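Local coordinates for SusD family protein (Bacteroides uniformis, PDB 7KV1), which probably binds beta-glucans at the cell surface of a human gut bacterium as a SusD-like, TPR-containing glycan-binding protein, at residues T88-D91 against M92-W95; P181-T184 against A185-Y189; G255-K258 against E259-D262; L341-Y344 against Q345-S348. All coordinates share one frame; numbering follows the deposited sequence.

Interaction 1 of 4, residues T88-D91 against M92-W95; sequences TKTD and MQNW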
# COMPACT_ATOMS: atom_id res chain seq x y z
N THR A 88 16.17 11.93 -15.48
CA THR A 88 15.77 13.35 -15.65
C THR A 88 14.28 13.43 -15.34
O THR A 88 13.65 12.33 -15.11
CB THR A 88 16.00 13.88 -17.08
OG1 THR A 88 14.98 13.36 -17.94
CG2 THR A 88 17.37 13.53 -17.62
N LYS A 89 13.69 14.62 -15.47
CA LYS A 89 12.26 14.83 -15.12
C LYS A 89 11.34 14.24 -16.19
O LYS A 89 10.12 14.25 -15.95
CB LYS A 89 11.97 16.32 -14.87
CG LYS A 89 11.94 17.21 -16.10
CD LYS A 89 11.24 18.55 -15.87
CE LYS A 89 11.82 19.35 -14.72
NZ LYS A 89 13.31 19.38 -14.79
N THR A 90 11.88 13.75 -17.32
CA THR A 90 11.07 13.07 -18.38
C THR A 90 11.21 11.55 -18.26
O THR A 90 10.52 10.83 -19.02
CB THR A 90 11.46 13.49 -19.81
OG1 THR A 90 12.81 13.09 -20.02
CG2 THR A 90 11.35 14.97 -20.05
N ASP A 91 12.01 11.07 -17.30
CA ASP A 91 12.20 9.62 -17.03
C ASP A 91 11.06 9.19 -16.09
O ASP A 91 11.01 9.67 -14.95
CB ASP A 91 13.63 9.36 -16.54
CG ASP A 91 14.05 7.90 -16.62
OD1 ASP A 91 13.41 7.17 -17.35
OD2 ASP A 91 15.01 7.49 -15.94
N MET A 92 10.13 8.36 -16.57
CA MET A 92 8.79 8.17 -15.94
C MET A 92 8.16 9.54 -15.73
O MET A 92 7.84 9.94 -14.59
CB MET A 92 8.84 7.39 -14.63
CG MET A 92 9.41 5.99 -14.80
SD MET A 92 8.54 4.99 -16.04
CE MET A 92 6.96 4.66 -15.28
N GLN A 93 7.99 10.26 -16.83
CA GLN A 93 7.36 11.59 -16.83
C GLN A 93 6.01 11.53 -16.07
O GLN A 93 5.71 12.49 -15.34
CB GLN A 93 7.24 12.03 -18.28
CG GLN A 93 6.39 13.27 -18.47
CD GLN A 93 6.52 13.73 -19.89
OE1 GLN A 93 7.52 14.35 -20.23
NE2 GLN A 93 5.56 13.38 -20.74
N ASN A 94 5.24 10.46 -16.20
CA ASN A 94 3.91 10.35 -15.53
C ASN A 94 4.11 10.47 -14.02
O ASN A 94 3.35 11.23 -13.37
CB ASN A 94 3.15 9.09 -15.94
CG ASN A 94 3.87 7.80 -15.61
OD1 ASN A 94 5.10 7.74 -15.70
ND2 ASN A 94 3.13 6.82 -15.12
N TRP A 95 5.14 9.82 -13.47
CA TRP A 95 5.43 9.89 -12.02
C TRP A 95 5.81 11.33 -11.64
O TRP A 95 5.27 11.83 -10.62
CB TRP A 95 6.52 8.93 -11.58
CG TRP A 95 6.18 7.48 -11.67
CD1 TRP A 95 4.99 6.89 -11.99
CD2 TRP A 95 7.14 6.42 -11.51
NE1 TRP A 95 5.13 5.52 -11.99
CE2 TRP A 95 6.43 5.20 -11.67
CE3 TRP A 95 8.49 6.38 -11.17
CZ2 TRP A 95 7.07 3.97 -11.57
CZ3 TRP A 95 9.12 5.16 -11.08
CH2 TRP A 95 8.41 3.97 -11.24

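Interaction 2 of 4, residues P181-T184 against A185-Y189; sequences PQYT and ADQVY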
# COMPACT_ATOMS: atom_id res chain seq x y z
N PRO A 181 -21.45 0.68 -15.53
CA PRO A 181 -21.75 2.08 -15.21
C PRO A 181 -20.59 2.63 -14.36
O PRO A 181 -20.09 1.90 -13.53
CB PRO A 181 -23.09 1.99 -14.48
CG PRO A 181 -23.08 0.61 -13.88
CD PRO A 181 -22.36 -0.27 -14.88
N GLN A 182 -20.15 3.85 -14.67
CA GLN A 182 -19.18 4.60 -13.83
C GLN A 182 -19.91 5.10 -12.57
O GLN A 182 -20.86 5.90 -12.68
CB GLN A 182 -18.54 5.72 -14.63
CG GLN A 182 -17.38 6.42 -13.91
CD GLN A 182 -16.89 7.57 -14.75
OE1 GLN A 182 -17.62 8.06 -15.61
NE2 GLN A 182 -15.69 8.05 -14.48
N TYR A 183 -19.48 4.63 -11.40
CA TYR A 183 -19.96 5.14 -10.09
C TYR A 183 -19.11 6.32 -9.65
O TYR A 183 -17.93 6.42 -10.09
CB TYR A 183 -19.84 4.05 -9.03
CG TYR A 183 -20.85 2.95 -9.09
CD1 TYR A 183 -21.56 2.65 -10.24
CD2 TYR A 183 -21.04 2.15 -7.98
CE1 TYR A 183 -22.46 1.60 -10.27
CE2 TYR A 183 -21.97 1.14 -7.98
CZ TYR A 183 -22.68 0.86 -9.12
OH TYR A 183 -23.56 -0.16 -9.08
N THR A 184 -19.68 7.17 -8.79
CA THR A 184 -18.95 8.22 -8.06
C THR A 184 -18.05 7.51 -7.02
O THR A 184 -18.35 6.35 -6.65
CB THR A 184 -19.89 9.27 -7.47
OG1 THR A 184 -20.52 8.62 -6.36
CG2 THR A 184 -20.86 9.84 -8.49
N ALA A 185 -16.98 8.16 -6.55
CA ALA A 185 -16.10 7.60 -5.49
C ALA A 185 -16.96 7.13 -4.30
O ALA A 185 -16.75 5.97 -3.84
CB ALA A 185 -15.09 8.61 -5.05
N ASP A 186 -17.91 7.95 -3.84
CA ASP A 186 -18.77 7.65 -2.67
C ASP A 186 -19.67 6.44 -2.95
O ASP A 186 -19.86 5.63 -2.00
CB ASP A 186 -19.61 8.84 -2.26
CG ASP A 186 -18.81 9.95 -1.61
OD1 ASP A 186 -17.65 9.71 -1.19
OD2 ASP A 186 -19.32 11.05 -1.59
N GLN A 187 -20.14 6.26 -4.18
CA GLN A 187 -20.94 5.07 -4.57
C GLN A 187 -20.09 3.81 -4.56
O GLN A 187 -20.57 2.76 -4.12
CB GLN A 187 -21.60 5.27 -5.93
CG GLN A 187 -22.74 6.29 -5.83
CD GLN A 187 -23.15 6.89 -7.16
OE1 GLN A 187 -22.55 6.62 -8.20
NE2 GLN A 187 -24.19 7.72 -7.13
N VAL A 188 -18.85 3.92 -5.03
CA VAL A 188 -17.90 2.78 -5.04
C VAL A 188 -17.69 2.36 -3.59
O VAL A 188 -17.82 1.16 -3.30
CB VAL A 188 -16.59 3.16 -5.75
CG1 VAL A 188 -15.54 2.07 -5.61
CG2 VAL A 188 -16.83 3.50 -7.21
N TYR A 189 -17.39 3.33 -2.72
CA TYR A 189 -17.26 3.08 -1.26
C TYR A 189 -18.46 2.29 -0.72
O TYR A 189 -18.23 1.27 -0.08
CB TYR A 189 -17.09 4.34 -0.42
CG TYR A 189 -17.04 3.98 1.04
CD1 TYR A 189 -15.90 3.41 1.59
CD2 TYR A 189 -18.12 4.18 1.86
CE1 TYR A 189 -15.85 3.08 2.94
CE2 TYR A 189 -18.09 3.82 3.20
CZ TYR A 189 -16.94 3.30 3.76
OH TYR A 189 -16.90 2.94 5.09
O HOH W 1 -23.19 7.04 -10.78

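Interaction 3 of 4, residues G255-K258 against E259-D262; sequences GYMK and ELID. With NCO (cobalt hexammine(III)), chain C.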
# COMPACT_ATOMS: atom_id res chain seq x y z
N GLY A 255 -13.43 -2.51 16.72
CA GLY A 255 -13.72 -3.89 17.15
C GLY A 255 -12.85 -4.88 16.42
O GLY A 255 -12.23 -5.73 17.08
N TYR A 256 -12.71 -4.75 15.10
CA TYR A 256 -11.90 -5.71 14.30
C TYR A 256 -10.43 -5.58 14.67
O TYR A 256 -9.76 -6.62 14.80
CB TYR A 256 -12.12 -5.52 12.81
CG TYR A 256 -13.51 -5.84 12.31
CD1 TYR A 256 -14.23 -6.90 12.84
CD2 TYR A 256 -14.11 -5.10 11.31
CE1 TYR A 256 -15.51 -7.21 12.41
CE2 TYR A 256 -15.37 -5.43 10.83
CZ TYR A 256 -16.08 -6.49 11.38
OH TYR A 256 -17.34 -6.82 10.94
N MET A 257 -9.93 -4.35 14.83
CA MET A 257 -8.54 -4.11 15.26
C MET A 257 -8.32 -4.75 16.65
O MET A 257 -7.31 -5.47 16.79
CB MET A 257 -8.18 -2.63 15.27
CG MET A 257 -8.32 -1.98 13.91
SD MET A 257 -7.25 -2.64 12.64
CE MET A 257 -8.28 -3.89 11.87
N LYS A 258 -9.24 -4.57 17.60
CA LYS A 258 -9.12 -5.16 18.97
C LYS A 258 -9.17 -6.69 18.93
O LYS A 258 -8.51 -7.29 19.77
CB LYS A 258 -10.19 -4.59 19.89
CG LYS A 258 -9.85 -3.19 20.34
CD LYS A 258 -11.00 -2.43 20.95
CE LYS A 258 -11.33 -2.84 22.36
NZ LYS A 258 -12.36 -1.91 22.86
N GLU A 259 -9.88 -7.31 17.98
CA GLU A 259 -9.80 -8.79 17.83
C GLU A 259 -8.35 -9.17 17.51
O GLU A 259 -7.93 -10.20 17.98
CB GLU A 259 -10.65 -9.35 16.70
CG GLU A 259 -12.13 -9.12 16.87
CD GLU A 259 -12.94 -9.79 15.76
OE1 GLU A 259 -12.62 -10.94 15.38
OE2 GLU A 259 -13.88 -9.13 15.27
N LEU A 260 -7.65 -8.43 16.65
CA LEU A 260 -6.26 -8.81 16.29
C LEU A 260 -5.35 -8.54 17.49
O LEU A 260 -4.46 -9.35 17.74
CB LEU A 260 -5.81 -8.01 15.05
CG LEU A 260 -6.59 -8.31 13.78
CD1 LEU A 260 -6.04 -7.52 12.62
CD2 LEU A 260 -6.62 -9.81 13.49
N ILE A 261 -5.55 -7.41 18.18
CA ILE A 261 -4.79 -7.05 19.41
C ILE A 261 -5.07 -8.10 20.51
O ILE A 261 -4.16 -8.38 21.29
CB ILE A 261 -5.11 -5.60 19.81
CG1 ILE A 261 -4.64 -4.63 18.73
CG2 ILE A 261 -4.52 -5.23 21.15
CD1 ILE A 261 -5.20 -3.25 18.86
N ASP A 262 -6.28 -8.66 20.59
CA ASP A 262 -6.66 -9.66 21.63
C ASP A 262 -6.19 -11.06 21.23
O ASP A 262 -6.24 -11.95 22.07
CB ASP A 262 -8.16 -9.66 21.89
CG ASP A 262 -8.63 -8.40 22.61
OD1 ASP A 262 -7.76 -7.68 23.14
OD2 ASP A 262 -9.83 -8.14 22.59
CO NCO C . -0.79 -9.82 21.88
N1 NCO C . -0.36 -11.68 21.28
N2 NCO C . -1.39 -8.01 22.47
N3 NCO C . 0.18 -10.07 23.68
N4 NCO C . -2.46 -10.49 22.66
N5 NCO C . -1.75 -9.50 20.10
N6 NCO C . 0.91 -9.12 21.12

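Interaction 4 of 4, residues L341-Y344 against Q345-S348; sequences LETY and QMFS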
# COMPACT_ATOMS: atom_id res chain seq x y z
N LEU A 341 16.09 14.47 2.40
CA LEU A 341 16.90 14.74 3.61
C LEU A 341 15.97 14.99 4.80
O LEU A 341 16.27 14.55 5.93
CB LEU A 341 17.82 15.95 3.36
CG LEU A 341 18.74 16.34 4.53
CD1 LEU A 341 19.58 15.16 5.02
CD2 LEU A 341 19.65 17.50 4.13
N GLU A 342 14.89 15.69 4.58
CA GLU A 342 13.86 16.00 5.60
C GLU A 342 13.32 14.68 6.17
O GLU A 342 13.08 14.59 7.37
CB GLU A 342 12.82 16.92 4.94
CG GLU A 342 13.39 18.20 4.29
CD GLU A 342 14.25 18.20 3.00
OE1 GLU A 342 14.00 17.43 2.05
OE2 GLU A 342 15.19 19.05 2.92
N THR A 343 13.19 13.64 5.37
CA THR A 343 12.71 12.32 5.86
C THR A 343 13.76 11.68 6.79
O THR A 343 13.37 11.02 7.81
CB THR A 343 12.35 11.41 4.69
OG1 THR A 343 11.54 12.20 3.82
CG2 THR A 343 11.62 10.15 5.12
N TYR A 344 15.03 11.76 6.43
CA TYR A 344 16.11 11.28 7.33
C TYR A 344 16.05 12.11 8.62
O TYR A 344 16.05 11.54 9.73
CB TYR A 344 17.46 11.32 6.62
CG TYR A 344 18.61 10.97 7.51
CD1 TYR A 344 18.97 9.66 7.76
CD2 TYR A 344 19.31 11.98 8.16
CE1 TYR A 344 20.02 9.34 8.62
CE2 TYR A 344 20.37 11.69 9.01
CZ TYR A 344 20.71 10.37 9.24
OH TYR A 344 21.71 10.09 10.12
N GLN A 345 15.98 13.43 8.50
CA GLN A 345 16.13 14.35 9.67
C GLN A 345 14.92 14.31 10.62
O GLN A 345 15.08 14.72 11.78
CB GLN A 345 16.38 15.78 9.20
CG GLN A 345 17.69 15.93 8.46
CD GLN A 345 17.89 17.32 7.91
OE1 GLN A 345 16.95 18.03 7.58
NE2 GLN A 345 19.14 17.69 7.79
N MET A 346 13.76 13.76 10.24
CA MET A 346 12.58 13.77 11.15
C MET A 346 12.78 12.73 12.27
O MET A 346 12.09 12.83 13.28
CB MET A 346 11.27 13.49 10.39
CG MET A 346 11.09 12.03 9.99
SD MET A 346 9.69 11.90 8.82
CE MET A 346 9.72 10.13 8.50
N PHE A 347 13.67 11.75 12.10
CA PHE A 347 13.89 10.72 13.13
C PHE A 347 14.80 11.27 14.23
O PHE A 347 15.83 11.93 13.90
CB PHE A 347 14.45 9.44 12.51
CG PHE A 347 13.53 8.68 11.58
CD1 PHE A 347 12.64 7.74 12.07
CD2 PHE A 347 13.67 8.79 10.21
CE1 PHE A 347 11.85 7.00 11.21
CE2 PHE A 347 12.87 8.06 9.35
CZ PHE A 347 11.94 7.19 9.85
N SER A 348 14.52 10.94 15.49
CA SER A 348 15.52 11.16 16.57
C SER A 348 16.67 10.16 16.40
O SER A 348 16.44 9.06 15.87
CB SER A 348 14.90 11.11 17.93
OG SER A 348 14.41 9.81 18.21
O HOH W 2 17.71 12.00 12.01

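Interaction 1 of 4, residues T88-D91 against M92-W95
The carboxamide of Q93 reaches back to T90, its OE1 lying 3.9 Å from T90 CG2, while its NE2 is hydrogen-bonded to N107 OD1. The larger flat group is the indole of W95: on one face M92 CE sits 3.6 Å over the ring plane, nearer its border than its centre, and F336 meets the indole edge-to-face. M92 can fold onto W95 because its flexible thioether chain bends at both chi2 and chi3 (-55° and -70°). Polar atoms order the chain just ahead. T88 OG1 accepts from T90 N at 3.2 Å and from T90 OG1 at 3.0 Å, so threonine suits both places, one hydroxyl receiving and the other giving. D91 N returns to T88 O at 3.0 Å. D91 OD2 takes the A87 amide, with R370 as a weak, long-range ion partner. Across the junction Q93 N makes a weak bond to T90 O (3.4 Å). M92 then adopts a left-handed backbone conformation at the N-cap position, and its carbonyl receives a weak bond from W95 N. The whole is an ST turn within a type I beta turn, leading into the N-terminus of helix 93-99.

Interaction 2 of 4, residues P181-T184 against A185-Y189
T184 and Q187 exchange hydrogen bonds at the start of helix 185-201. T184 OG1 accepts from Q187 N at 3.2 Å, and in return Q187 OE1 accepts from T184 N at 3.0 Å. The second bond is nearly straight (170° at the hydrogen), although the donor stands above the amide's carbonyl plane. T184 places its hydroxyl between its own N and carbonyl carbon (chi1 73°), where it can face the amide of Q187 in the first turn. T184 O meanwhile takes V188 N at 3.0 Å.

This reciprocal pair is a capping box. Threonine supplies a short acceptor at the N-cap, and glutamine is long enough to reach back from the third residue of the helix. The box closes the start of helix 185-201, where the loop that follows helix 138-162 ends.

Outside the box lies Y183. Its ring stands at 85° to the Q187 amide, with CD2 3.8 Å from Q187 CB, and its CB rests 3.6 Å from V188 CG2. At the far end of the ring Y183 OH is hydrogen-bonded to E191 OE2. With an alanine here the ring is gone, and the aliphatic part of Q187 would probably lose its cover while E191 would be left without its hydroxyl mate. F168 also meets the Y183 ring.

Further out, a water donates to Q187 OE1 at 2.7 Å and to Q182 O, giving the amide oxygen a second grip. Q182 is itself held by N165 and V524, and N165 OD1 also takes the A185 amide.

Interaction 3 of 4, residues G255-K258 against E259-D262
M257 and L260 meet on the buried side of one alpha-helix, 250-262, whose i to i+4 ladder joins all four residue pairs of 255-258 and 259-262, the bond from L260 N to Y256 O being weak and that from D262 N to K258 O the shortest at 2.7 Å. The apolar touch is light, M257 CE to L260 CD1 at 4.3 Å, but both side chains are packed in by helices 230-244 and 408-420, a place for flexible and branched hydrocarbon. I261 also faces inward, its CG1 3.4 Å from M257 O, the same oxygen that receives I261 N at 3.0 Å.

The other side is looser and polar, with E259 and D262 exposed to solvent and K258 partly so. There E259 runs alongside Y256, pointing the same way, and sets OE2 at the ring edge, 3.3 Å from CD1, with carboxylate and ring planes 62° apart. Its other oxygen, OE1, accepts from the hydroxyl of Y234, whose ring stacks on Y256. Glutamate suits this spot, its extended chain carrying the charge out to that tyrosine. K258 bends at chi3, and its ammonium has a long, weak ion pair with E429.

Near the end of these residues a cobalt hexammine cation sits against the chain, one triangular face of ammines, N2, N4 and N5, converging on I261 O, with N5 nearest at 2.9 Å.

Interaction 4 of 4, residues L341-Y344 against Q345-S348
L341 and Q345 cross obliquely one helical turn apart, the branch carbon L341 CG lying 3.6 Å from Q345 NE2. The leucine thus covers the end of a long amide at the exposed side, where a side chain part hydrocarbon and part polar fits well. Beneath them Q345 N binds L341 O at 2.8 Å.

On the inner side T343 and M346 lie alongside each other and point the same way. M346 departs with CG between its own N and carbonyl carbon (chi1 75°) and then runs straight, which carries CE to 3.9 Å from T343 CG2 and the chain against R459 and L460 of helix 451-461. The same thioether passes T343 O, and F347 CD2 comes to 3.3 Å from that oxygen, a buried acceptor without any polar partner. A serine in place of M346 would probably leave a gap beside T343 CG2 and L460, with T343 O less shielded. T343 OG1 is held by N81 O.

F347 presents its ring edge to Y344 O. That oxygen takes a weak bond from F347 N at 3.4 Å and a shorter one from a water (2.9 Å), which also donates to F347 O. M346 N still bonds E342 O, weakly, at 3.1 Å; with i+4 bonding yielding to the i+3 bond of F347 N, this is the fraying C-terminal end of helix 341-345.

How the interactions relate
The four contacts follow one another along the chain and touch nowhere. Interactions 1 and 2 are helix starts, of 93-99 and 185-201, both in the part of the chain related to starch-binding outer-membrane proteins, with centres about 30 Å apart. Interaction 3 lies within the later part of helix 250-262, its nearest atoms about 10 Å from those of interaction 2, and Y256 touches helix 185-201, so these two helices are neighbours. Interaction 4, a helix end, belongs to the SusD family region and lies across the chain's centre from interaction 2. Interactions 1 and 3 are also on opposite sides of that centre, about 42 Å apart between centres, so the contacts are spread widely over a single, largely helical chain.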